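Local coordinates for putative capsular polysaccharide biosynthesis protein (Streptococcus pneumoniae serotype 4, PDB 6EWR) that probably acts as a pyridoxal-phosphate-dependent aminotransferase of the DegT/DnrJ/EryC1 family in the making of capsular polysaccharide, at residues V174-H179 with F196-F201; S63-L68 with S93-T98; M106-A111 with P371-F376; A87-A92 with K352-L357. All coordinates share one frame; numbering follows the deposited sequence.

Contact 1. Residues V174-H179 with F196-F201; sequences VSDSAH and FTSFSF. With PMP (4'-deoxy-4'-aminopyridoxal-5'-phosphate), chain E.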
# COMPACT_ATOMS: atom_id res chain seq x y z
N VAL A 174 -12.69 17.62 -2.21
CA VAL A 174 -11.40 16.90 -2.09
C VAL A 174 -10.64 16.94 -3.40
O VAL A 174 -11.04 16.33 -4.36
CB VAL A 174 -11.60 15.41 -1.74
CG1 VAL A 174 -10.26 14.70 -1.62
CG2 VAL A 174 -12.40 15.27 -0.44
N SER A 175 -9.51 17.62 -3.41
CA SER A 175 -8.76 17.84 -4.65
C SER A 175 -7.94 16.62 -5.02
O SER A 175 -7.05 16.25 -4.27
CB SER A 175 -7.82 19.05 -4.51
OG SER A 175 -6.84 19.08 -5.55
N ASP A 176 -8.20 16.04 -6.18
CA ASP A 176 -7.20 15.13 -6.76
C ASP A 176 -6.03 15.96 -7.35
O ASP A 176 -6.03 16.29 -8.55
CB ASP A 176 -7.84 14.22 -7.81
CG ASP A 176 -6.84 13.17 -8.36
OD1 ASP A 176 -5.62 13.26 -8.10
OD2 ASP A 176 -7.27 12.24 -9.05
N SER A 177 -5.07 16.29 -6.50
CA SER A 177 -3.90 17.06 -6.94
C SER A 177 -2.69 16.17 -7.27
O SER A 177 -1.54 16.55 -7.03
CB SER A 177 -3.50 18.12 -5.90
OG SER A 177 -4.25 19.32 -6.06
N ALA A 178 -2.95 15.02 -7.86
CA ALA A 178 -1.87 14.10 -8.19
C ALA A 178 -0.78 14.80 -9.02
O ALA A 178 0.39 14.52 -8.83
CB ALA A 178 -2.42 12.88 -8.93
N HIS A 179 -1.20 15.72 -9.90
CA HIS A 179 -0.31 16.40 -10.83
C HIS A 179 0.16 17.79 -10.36
O HIS A 179 1.03 18.41 -10.99
CB HIS A 179 -1.04 16.63 -12.16
CG HIS A 179 -1.61 15.39 -12.80
ND1 HIS A 179 -2.53 15.46 -13.83
CD2 HIS A 179 -1.40 14.07 -12.57
CE1 HIS A 179 -2.83 14.23 -14.23
NE2 HIS A 179 -2.18 13.37 -13.47
N PHE A 196 -9.89 18.89 1.49
CA PHE A 196 -8.77 17.95 1.54
C PHE A 196 -8.11 17.87 0.17
O PHE A 196 -8.75 18.16 -0.84
CB PHE A 196 -9.22 16.54 1.91
CG PHE A 196 -9.81 16.46 3.28
CD1 PHE A 196 -11.12 16.90 3.52
CD2 PHE A 196 -9.08 15.95 4.35
CE1 PHE A 196 -11.68 16.85 4.77
CE2 PHE A 196 -9.64 15.89 5.61
CZ PHE A 196 -10.94 16.34 5.82
N THR A 197 -6.83 17.52 0.15
CA THR A 197 -6.12 17.38 -1.12
C THR A 197 -5.22 16.18 -1.06
O THR A 197 -4.61 15.94 -0.03
CB THR A 197 -5.28 18.61 -1.40
OG1 THR A 197 -6.10 19.79 -1.40
CG2 THR A 197 -4.61 18.49 -2.76
N SER A 198 -5.15 15.41 -2.15
CA SER A 198 -4.21 14.27 -2.26
C SER A 198 -3.14 14.53 -3.32
O SER A 198 -3.45 15.05 -4.39
CB SER A 198 -4.95 12.98 -2.61
OG SER A 198 -5.63 13.15 -3.84
N PHE A 199 -1.90 14.18 -3.02
CA PHE A 199 -0.75 14.35 -3.95
C PHE A 199 -0.12 12.98 -4.32
O PHE A 199 -0.16 12.04 -3.54
CB PHE A 199 0.32 15.27 -3.31
CG PHE A 199 -0.09 16.74 -3.21
CD1 PHE A 199 -0.16 17.54 -4.36
CD2 PHE A 199 -0.39 17.32 -1.97
CE1 PHE A 199 -0.54 18.87 -4.27
CE2 PHE A 199 -0.76 18.67 -1.89
CZ PHE A 199 -0.85 19.44 -3.04
N SER A 200 0.47 12.89 -5.51
CA SER A 200 1.20 11.70 -5.99
C SER A 200 2.66 12.07 -6.17
O SER A 200 2.98 13.11 -6.75
CB SER A 200 0.66 11.21 -7.35
OG SER A 200 1.28 9.99 -7.78
N PHE A 201 3.53 11.19 -5.70
CA PHE A 201 4.97 11.28 -5.91
C PHE A 201 5.44 10.06 -6.73
O PHE A 201 6.56 9.56 -6.57
CB PHE A 201 5.70 11.37 -4.56
CG PHE A 201 5.06 12.27 -3.54
CD1 PHE A 201 4.50 13.51 -3.90
CD2 PHE A 201 5.08 11.93 -2.18
CE1 PHE A 201 3.93 14.34 -2.93
CE2 PHE A 201 4.52 12.75 -1.21
CZ PHE A 201 3.93 13.94 -1.59
N1 PMP E . -5.23 10.90 -10.17
C2 PMP E . -4.63 11.21 -11.36
C2A PMP E . -5.24 12.23 -12.28
C3 PMP E . -3.38 10.54 -11.77
O3 PMP E . -2.75 10.79 -12.96
C4 PMP E . -2.84 9.54 -10.82
C4A PMP E . -1.56 8.83 -11.19
N4A PMP E . -1.54 7.39 -10.90
C5 PMP E . -3.57 9.28 -9.53
C6 PMP E . -4.75 9.99 -9.29
C5A PMP E . -3.05 8.26 -8.52
O4P PMP E . -1.60 8.27 -8.45
P PMP E . -0.79 7.19 -7.58
O1P PMP E . -1.78 6.51 -6.69
O2P PMP E . 0.31 7.89 -6.78
O3P PMP E . -0.21 6.19 -8.53
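Ser175 and Thr197 face each other as partners on two parallel strands, whose short axes diverge by 19°. Backbone bonds set the pairing: Ser175 N gives to Phe196 O over 2.7 Å, and Ser198 N returns one to Ser175 O over 3.0 Å. Thr197 can be followed outward from this ladder. Its CB lies 4.0 Å from Ser175 CB, on the face of the sheet that both residues share. There the side chain forks: OG1 stays beside the serine, 3.6 Å from Ser175 CB, while the methyl CG2, anti to the backbone N because chi1 is -57°, reaches forward to within 3.4 Å of Ser177 CB. The same methyl sits over one face of the Phe199 ring, toward its rim.

On the opposite face of the sheet, Asp176 directs its carboxylate at the pyridine of the cofactor, with OD2 2.7 Å from N1 of PMP. Its OD1 accepts from Ala178 N in an Asx turn, and OD2 shares a hydrogen bond with Ser93 OG, so both oxygens are held and the group is fixed in rotation. Further along, His179 NE2 meets O3 of PMP near the plane of the imidazole at 2.7 Å, and Ser200 OG donates to phosphate oxygen O2P at 2.5 Å. The end of one strand with the turn after it, and the end of its neighbour, thus hold the ring and the phosphate of one coenzyme, and an aspartate at the pyridine nitrogen is the hallmark of the fold type I pyridoxal-phosphate site.

Contact 2. Residues S63-L68 with S93-T98; sequences SATAAL and SCSVIT. With PMP (4'-deoxy-4'-aminopyridoxal-5'-phosphate), chain E.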
# COMPACT_ATOMS: atom_id res chain seq x y z
N SER A 63 0.89 5.97 -1.80
CA SER A 63 0.35 6.44 -3.10
C SER A 63 -0.65 7.57 -2.90
O SER A 63 -1.15 7.78 -1.80
CB SER A 63 -0.34 5.28 -3.84
OG SER A 63 -1.51 4.86 -3.17
N ALA A 64 -0.97 8.30 -3.98
CA ALA A 64 -2.10 9.25 -3.96
C ALA A 64 -3.43 8.52 -3.86
O ALA A 64 -4.40 9.05 -3.32
CB ALA A 64 -2.10 10.12 -5.23
N THR A 65 -3.47 7.33 -4.45
CA THR A 65 -4.65 6.46 -4.39
C THR A 65 -4.93 6.07 -2.95
O THR A 65 -6.10 6.10 -2.54
CB THR A 65 -4.47 5.21 -5.27
OG1 THR A 65 -4.25 5.63 -6.64
CG2 THR A 65 -5.72 4.34 -5.20
N ALA A 66 -3.87 5.73 -2.18
CA ALA A 66 -4.01 5.53 -0.74
C ALA A 66 -4.52 6.79 -0.00
O ALA A 66 -5.44 6.73 0.84
CB ALA A 66 -2.69 5.08 -0.14
N ALA A 67 -3.91 7.95 -0.32
CA ALA A 67 -4.29 9.22 0.28
C ALA A 67 -5.73 9.60 -0.00
O ALA A 67 -6.44 10.06 0.90
CB ALA A 67 -3.37 10.33 -0.20
N LEU A 68 -6.14 9.44 -1.26
CA LEU A 68 -7.48 9.81 -1.70
C LEU A 68 -8.50 8.90 -1.01
O LEU A 68 -9.48 9.38 -0.44
CB LEU A 68 -7.59 9.76 -3.23
CG LEU A 68 -8.80 10.44 -3.88
CD1 LEU A 68 -8.99 11.88 -3.44
CD2 LEU A 68 -8.76 10.36 -5.41
N SER A 93 -8.87 8.44 -9.66
CA SER A 93 -9.78 9.45 -9.09
C SER A 93 -11.11 8.82 -8.70
O SER A 93 -11.69 9.22 -7.70
CB SER A 93 -10.07 10.61 -10.09
OG SER A 93 -8.90 11.18 -10.66
N CYS A 94 -11.58 7.86 -9.50
CA CYS A 94 -12.88 7.23 -9.34
C CYS A 94 -12.85 5.90 -8.61
O CYS A 94 -13.81 5.58 -7.88
CB CYS A 94 -13.55 7.04 -10.70
SG CYS A 94 -15.31 6.57 -10.54
N SER A 95 -11.80 5.10 -8.81
CA SER A 95 -11.69 3.75 -8.17
C SER A 95 -11.90 3.78 -6.66
O SER A 95 -12.67 2.99 -6.12
CB SER A 95 -10.36 3.07 -8.48
OG SER A 95 -9.27 3.68 -7.82
N VAL A 96 -11.23 4.72 -5.99
CA VAL A 96 -11.40 4.90 -4.53
C VAL A 96 -12.87 5.06 -4.06
O VAL A 96 -13.19 4.70 -2.94
CB VAL A 96 -10.58 6.09 -4.01
CG1 VAL A 96 -9.08 5.87 -4.27
CG2 VAL A 96 -11.08 7.42 -4.63
N ILE A 97 -13.74 5.58 -4.91
CA ILE A 97 -15.14 5.74 -4.57
C ILE A 97 -15.81 4.38 -4.50
O ILE A 97 -16.61 4.13 -3.60
CB ILE A 97 -15.89 6.62 -5.62
CG1 ILE A 97 -15.34 8.05 -5.61
CG2 ILE A 97 -17.40 6.64 -5.36
CD1 ILE A 97 -15.58 8.82 -6.88
N THR A 98 -15.51 3.52 -5.46
CA THR A 98 -16.05 2.15 -5.44
C THR A 98 -15.47 1.31 -4.29
O THR A 98 -16.17 0.45 -3.75
CB THR A 98 -15.87 1.43 -6.77
OG1 THR A 98 -14.48 1.20 -7.02
CG2 THR A 98 -16.44 2.29 -7.92
N1 PMP E . -5.23 10.90 -10.17
C2 PMP E . -4.63 11.21 -11.36
C2A PMP E . -5.24 12.23 -12.28
C3 PMP E . -3.38 10.54 -11.77
O3 PMP E . -2.75 10.79 -12.96
C4 PMP E . -2.84 9.54 -10.82
C4A PMP E . -1.56 8.83 -11.19
N4A PMP E . -1.54 7.39 -10.90
C5 PMP E . -3.57 9.28 -9.53
C6 PMP E . -4.75 9.99 -9.29
C5A PMP E . -3.05 8.26 -8.52
O4P PMP E . -1.60 8.27 -8.45
P PMP E . -0.79 7.19 -7.58
O1P PMP E . -1.78 6.51 -6.69
O2P PMP E . 0.31 7.89 -6.78
O3P PMP E . -0.21 6.19 -8.53
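Val96 wedges between Thr65 and Leu68, and mostly apolar contacts join the two helices. Its CG1 approaches Thr65 CG2 at 3.8 Å and also lies 3.5 Å from Thr65 O, while CG2 rests 3.8 Å from Leu68 CD2. The valine thus splits its two methyls between residues three apart on helix 64-74, meeting the leucine at about a right angle. Leu68 CD2 also touches the carbonyl oxygen of Ser93. The short helical axes stand 9.4 Å apart and cross at -47°.

Polar contacts gather at the first turn of helix 64-74, whose N-terminus forms part of the phosphate cup of the fold type I coenzyme site. Ala64 N bonds to O2P of PMP, and Thr65 N to O1P at 2.9 Å. The hydroxyl of Thr65 grips O1P as well, at 2.6 Å; chi1 of -59° sets OG1 beside its own backbone N, so that hydroxyl and amide converge on one oxygen. The positive end of the helix probably adds to the attraction for the negatively charged phosphate.

Capping completes the turn: Ser63 OG, at the N-cap, accepts from Ala66 N over 2.7 Å. From the second subunit, His238 packs against Thr65 and Lys263 against Ser63.

Contact 3. Residues M106-A111 with P371-F376; sequences MVDIQA and PKAYAF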
# COMPACT_ATOMS: atom_id res chain seq x y z
N MET A 106 -20.61 10.65 -12.26
CA MET A 106 -19.77 11.32 -13.23
C MET A 106 -20.48 12.54 -13.79
O MET A 106 -21.69 12.53 -14.00
CB MET A 106 -19.39 10.36 -14.34
CG MET A 106 -18.49 9.25 -13.89
SD MET A 106 -17.94 8.33 -15.31
CE MET A 106 -17.29 6.88 -14.44
N VAL A 107 -19.71 13.59 -14.04
CA VAL A 107 -20.26 14.82 -14.56
C VAL A 107 -19.41 15.18 -15.77
O VAL A 107 -18.18 15.08 -15.72
CB VAL A 107 -20.22 15.92 -13.50
CG1 VAL A 107 -20.47 17.31 -14.10
CG2 VAL A 107 -21.25 15.60 -12.43
N ASP A 108 -20.09 15.58 -16.85
CA ASP A 108 -19.42 15.95 -18.08
C ASP A 108 -18.65 17.27 -17.92
O ASP A 108 -18.88 18.02 -16.97
CB ASP A 108 -20.39 16.02 -19.28
CG ASP A 108 -19.68 15.89 -20.63
OD1 ASP A 108 -18.48 15.53 -20.70
OD2 ASP A 108 -20.33 16.16 -21.65
N ILE A 109 -17.75 17.53 -18.86
CA ILE A 109 -16.81 18.64 -18.75
C ILE A 109 -17.22 19.78 -19.68
O ILE A 109 -18.21 19.64 -20.40
CB ILE A 109 -15.37 18.14 -18.99
CG1 ILE A 109 -15.18 17.56 -20.41
CG2 ILE A 109 -15.01 17.08 -17.95
CD1 ILE A 109 -13.76 17.62 -20.92
N GLN A 110 -16.50 20.91 -19.63
CA GLN A 110 -16.75 22.07 -20.52
C GLN A 110 -16.19 21.83 -21.95
O GLN A 110 -15.51 20.80 -22.21
CB GLN A 110 -16.18 23.35 -19.91
CG GLN A 110 -16.82 23.70 -18.56
CD GLN A 110 -16.13 24.81 -17.81
OE1 GLN A 110 -15.74 25.80 -18.38
NE2 GLN A 110 -16.02 24.67 -16.51
N ALA A 111 -16.48 22.77 -22.86
CA ALA A 111 -16.01 22.67 -24.26
C ALA A 111 -14.56 23.13 -24.49
O ALA A 111 -13.91 22.66 -25.41
CB ALA A 111 -16.96 23.43 -25.18
N PRO A 371 -20.60 13.79 -23.87
CA PRO A 371 -20.02 14.07 -25.19
C PRO A 371 -18.85 15.07 -25.20
O PRO A 371 -17.96 14.97 -26.05
CB PRO A 371 -21.22 14.61 -25.99
CG PRO A 371 -22.14 15.17 -24.98
CD PRO A 371 -22.00 14.26 -23.78
N LYS A 372 -18.85 16.03 -24.27
CA LYS A 372 -17.75 17.00 -24.18
C LYS A 372 -16.45 16.33 -23.73
O LYS A 372 -15.36 16.71 -24.21
CB LYS A 372 -18.09 18.17 -23.25
CG LYS A 372 -18.65 19.41 -23.94
CD LYS A 372 -20.15 19.36 -23.99
CE LYS A 372 -20.69 20.52 -24.87
NZ LYS A 372 -22.06 20.22 -25.38
N ALA A 373 -16.57 15.38 -22.80
CA ALA A 373 -15.47 14.54 -22.39
C ALA A 373 -14.89 13.74 -23.55
O ALA A 373 -13.66 13.63 -23.68
CB ALA A 373 -15.89 13.60 -21.26
N TYR A 374 -15.78 13.18 -24.39
CA TYR A 374 -15.34 12.42 -25.56
C TYR A 374 -14.66 13.33 -26.57
O TYR A 374 -13.66 12.95 -27.16
CB TYR A 374 -16.50 11.67 -26.23
CG TYR A 374 -16.10 10.94 -27.51
CD1 TYR A 374 -16.01 11.64 -28.71
CD2 TYR A 374 -15.73 9.60 -27.50
CE1 TYR A 374 -15.61 11.01 -29.88
CE2 TYR A 374 -15.32 8.96 -28.67
CZ TYR A 374 -15.26 9.67 -29.86
OH TYR A 374 -14.86 9.06 -31.03
N ALA A 375 -15.24 14.51 -26.80
CA ALA A 375 -14.68 15.48 -27.72
C ALA A 375 -13.26 15.96 -27.30
O ALA A 375 -12.38 16.14 -28.16
CB ALA A 375 -15.61 16.68 -27.88
N PHE A 376 -13.07 16.15 -26.00
CA PHE A 376 -11.72 16.42 -25.43
C PHE A 376 -10.74 15.28 -25.78
O PHE A 376 -9.66 15.52 -26.30
CB PHE A 376 -11.83 16.57 -23.92
CG PHE A 376 -10.58 17.05 -23.27
CD1 PHE A 376 -10.27 18.40 -23.23
CD2 PHE A 376 -9.70 16.14 -22.71
CE1 PHE A 376 -9.10 18.84 -22.65
CE2 PHE A 376 -8.52 16.57 -22.13
CZ PHE A 376 -8.21 17.93 -22.10
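Asp108 presents its carboxylate to the first turn of helix 371-378 as a two-pronged acceptor. Lys372 N donates to Asp108 OD2 at 3.0 Å. Ala373 N donates to Asp108 OD1 at 2.8 Å, and each oxygen uses its syn lone pair, on the side of the other oxygen. Two consecutive amides thus share one flat group and hold it against rotation. With chi1 at -159°, CG swings roughly opposite the aspartate's own backbone N and is carried out toward the helix. The acid comes from a distant part of the chain, yet it serves the amide groups that a helix start leaves without intrahelical acceptors; the helix end would in turn probably stabilise its negative charge.

Lys372 crosses Asp108 at about a right angle. Its CB lies 3.2 Å from Ile109 O. CG passes Ile109 O and Gln110 O, and the bend at chi2 (91°) then sends CD and the end of the chain away. The ammonium NZ remains 5.8 Å from Asp108 OD2, too distant for an ion pair.

Ile109 supplies the apolar half. Its CG1 reaches Ala373, 4.1 Å from CB, and the isoleucine side chain crosses that of Phe376 at about a right angle, CD1 lying 3.7 Å from Phe376 CB. The aromatic side chain also rests on Ile322 and Arg324 of strand 321-325. Asp108 also touches Leu120 of helix 118-124, and the segment runs out of strand 103-107, the outermost of the large sheet on this side, which is bonded to strand 82-86.

Contact 4. Residues A87-A92 with K352-L357; sequences AMTYTA and KPLPLL. With PMP (4'-deoxy-4'-aminopyridoxal-5'-phosphate), chain E.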
# COMPACT_ATOMS: atom_id res chain seq x y z
N ALA A 87 -15.96 13.10 -15.65
CA ALA A 87 -15.85 12.02 -16.63
C ALA A 87 -14.48 11.96 -17.29
O ALA A 87 -14.09 10.90 -17.80
CB ALA A 87 -16.91 12.17 -17.70
N MET A 88 -13.75 13.09 -17.28
CA MET A 88 -12.41 13.20 -17.85
C MET A 88 -11.36 13.17 -16.74
O MET A 88 -11.06 14.20 -16.13
CB MET A 88 -12.27 14.52 -18.63
CG MET A 88 -10.88 14.83 -19.22
SD MET A 88 -10.08 13.41 -20.01
CE MET A 88 -11.41 12.94 -21.11
N THR A 89 -10.81 11.99 -16.48
CA THR A 89 -9.75 11.87 -15.50
C THR A 89 -9.20 10.47 -15.55
O THR A 89 -9.73 9.62 -16.27
CB THR A 89 -10.25 12.17 -14.07
OG1 THR A 89 -9.16 12.09 -13.15
CG2 THR A 89 -11.34 11.20 -13.67
N TYR A 90 -8.12 10.27 -14.80
CA TYR A 90 -7.54 8.95 -14.58
C TYR A 90 -8.44 8.13 -13.65
O TYR A 90 -9.10 8.66 -12.74
CB TYR A 90 -6.13 9.07 -13.96
CG TYR A 90 -5.35 7.78 -13.97
CD1 TYR A 90 -5.05 7.15 -15.17
CD2 TYR A 90 -4.90 7.19 -12.80
CE1 TYR A 90 -4.32 5.99 -15.22
CE2 TYR A 90 -4.19 5.99 -12.83
CZ TYR A 90 -3.89 5.40 -14.05
OH TYR A 90 -3.15 4.23 -14.16
N THR A 91 -8.44 6.81 -13.88
CA THR A 91 -9.27 5.86 -13.11
C THR A 91 -9.10 5.95 -11.58
O THR A 91 -10.08 5.79 -10.84
CB THR A 91 -9.08 4.40 -13.59
OG1 THR A 91 -9.94 3.54 -12.84
CG2 THR A 91 -7.62 3.93 -13.41
N ALA A 92 -7.86 6.21 -11.11
CA ALA A 92 -7.59 6.34 -9.68
C ALA A 92 -8.46 7.39 -8.95
O ALA A 92 -8.76 7.23 -7.77
CB ALA A 92 -6.14 6.61 -9.44
N LYS A 352 -8.61 8.64 -22.04
CA LYS A 352 -9.88 8.01 -22.35
C LYS A 352 -10.87 8.48 -21.29
O LYS A 352 -10.55 8.42 -20.11
CB LYS A 352 -9.77 6.51 -22.28
CG LYS A 352 -9.10 5.87 -23.48
CD LYS A 352 -9.49 4.38 -23.52
CE LYS A 352 -8.79 3.65 -24.63
NZ LYS A 352 -8.76 2.19 -24.34
N PRO A 353 -12.07 8.97 -21.69
CA PRO A 353 -13.03 9.29 -20.64
C PRO A 353 -13.41 8.04 -19.89
O PRO A 353 -13.43 6.97 -20.49
CB PRO A 353 -14.23 9.85 -21.42
CG PRO A 353 -13.70 10.21 -22.75
CD PRO A 353 -12.64 9.19 -23.02
N LEU A 354 -13.72 8.15 -18.61
CA LEU A 354 -14.00 6.96 -17.79
C LEU A 354 -15.03 6.00 -18.42
O LEU A 354 -14.82 4.80 -18.37
CB LEU A 354 -14.43 7.35 -16.36
CG LEU A 354 -13.44 8.16 -15.52
CD1 LEU A 354 -13.98 8.42 -14.12
CD2 LEU A 354 -12.08 7.47 -15.43
N PRO A 355 -16.10 6.53 -19.04
CA PRO A 355 -17.08 5.59 -19.61
C PRO A 355 -16.60 4.73 -20.79
O PRO A 355 -17.26 3.75 -21.08
CB PRO A 355 -18.25 6.50 -20.03
CG PRO A 355 -18.14 7.67 -19.11
CD PRO A 355 -16.65 7.89 -18.98
N LEU A 356 -15.49 5.08 -21.44
CA LEU A 356 -14.88 4.17 -22.43
C LEU A 356 -14.19 2.96 -21.82
O LEU A 356 -13.90 2.00 -22.53
CB LEU A 356 -13.83 4.88 -23.28
CG LEU A 356 -14.26 5.80 -24.42
CD1 LEU A 356 -13.00 6.22 -25.17
CD2 LEU A 356 -15.24 5.15 -25.36
N LEU A 357 -13.89 3.01 -20.52
CA LEU A 357 -13.16 1.96 -19.83
C LEU A 357 -14.09 0.83 -19.40
O LEU A 357 -15.18 1.08 -18.86
CB LEU A 357 -12.43 2.53 -18.61
CG LEU A 357 -11.45 3.66 -18.93
CD1 LEU A 357 -10.80 4.24 -17.68
CD2 LEU A 357 -10.37 3.18 -19.91
N1 PMP E . -5.23 10.90 -10.17
C2 PMP E . -4.63 11.21 -11.36
C2A PMP E . -5.24 12.23 -12.28
C3 PMP E . -3.38 10.54 -11.77
O3 PMP E . -2.75 10.79 -12.96
C4 PMP E . -2.84 9.54 -10.82
C4A PMP E . -1.56 8.83 -11.19
N4A PMP E . -1.54 7.39 -10.90
C5 PMP E . -3.57 9.28 -9.53
C6 PMP E . -4.75 9.99 -9.29
C5A PMP E . -3.05 8.26 -8.52
O4P PMP E . -1.60 8.27 -8.45
P PMP E . -0.79 7.19 -7.58
O1P PMP E . -1.78 6.51 -6.69
O2P PMP E . 0.31 7.89 -6.78
O3P PMP E . -0.21 6.19 -8.53
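With chi1 at -60° and chi2 at -178°, the side chain of Leu354 reaches out to Thr89, its CD2 3.3 Å from Thr89 O and its CD1 3.9 Å from Thr89 CG2. Met88 gets to its partner differently: bends at chi2 and at chi3 (52°) curl the chain round, so CE ends 3.9 Å from Pro353 CG although CB sets off away from it. These meetings join two parts of the fold type I aminotransferase architecture, the loop after strand 82-86 and the loop that follows the coenzyme-binding Tyr351. In the latter, Leu354 to Leu356 make a short 3-10 turn.

The Leu354 methyl CD2 also comes near Thr91 CA, while Leu357 CD1 is near Thr91 CB, so both leucines touch the start of helix 91-99. Thr91 OG1 is bonded to Tyr360, and Thr89 OG1 to Ser93.

Between these residues the loop turns Tyr90 to PMP. It lies against the pyridine, CB 3.7 Å from C2 and CD2 3.7 Å from C4, and CE2 lies 3.6 Å from the amine N4A. Thr91 CG2 sits over the centre of one face of the phenol ring, and the hydroxyl bonds to Gln240 of the second subunit. One backbone bond links the two loops directly: Leu354 N donates to Ala87 O at 2.9 Å.

In the fold
Contacts 1, 2 and 4 gather round one coenzyme, whereas contact 3 lies outward, its centre about 21 Å from those of contacts 1 and 2. Contact 2 closes before contact 1 opens along the chain, and contact 1 is nested inside the long loops closed by contacts 3 and 4, which bring residues 352-357 and 371-376 back to the early strands. Contacts 2 and 4 share helix 91-99 and both reach the second subunit, so the site is built partly at the dimer interface. Contacts 1 and 3 use strands of the same seven-stranded sheet. Contacts 3 and 4, centres about 11 Å apart, touch directly and tie the edge of the sheet to the C-terminal part of the chain.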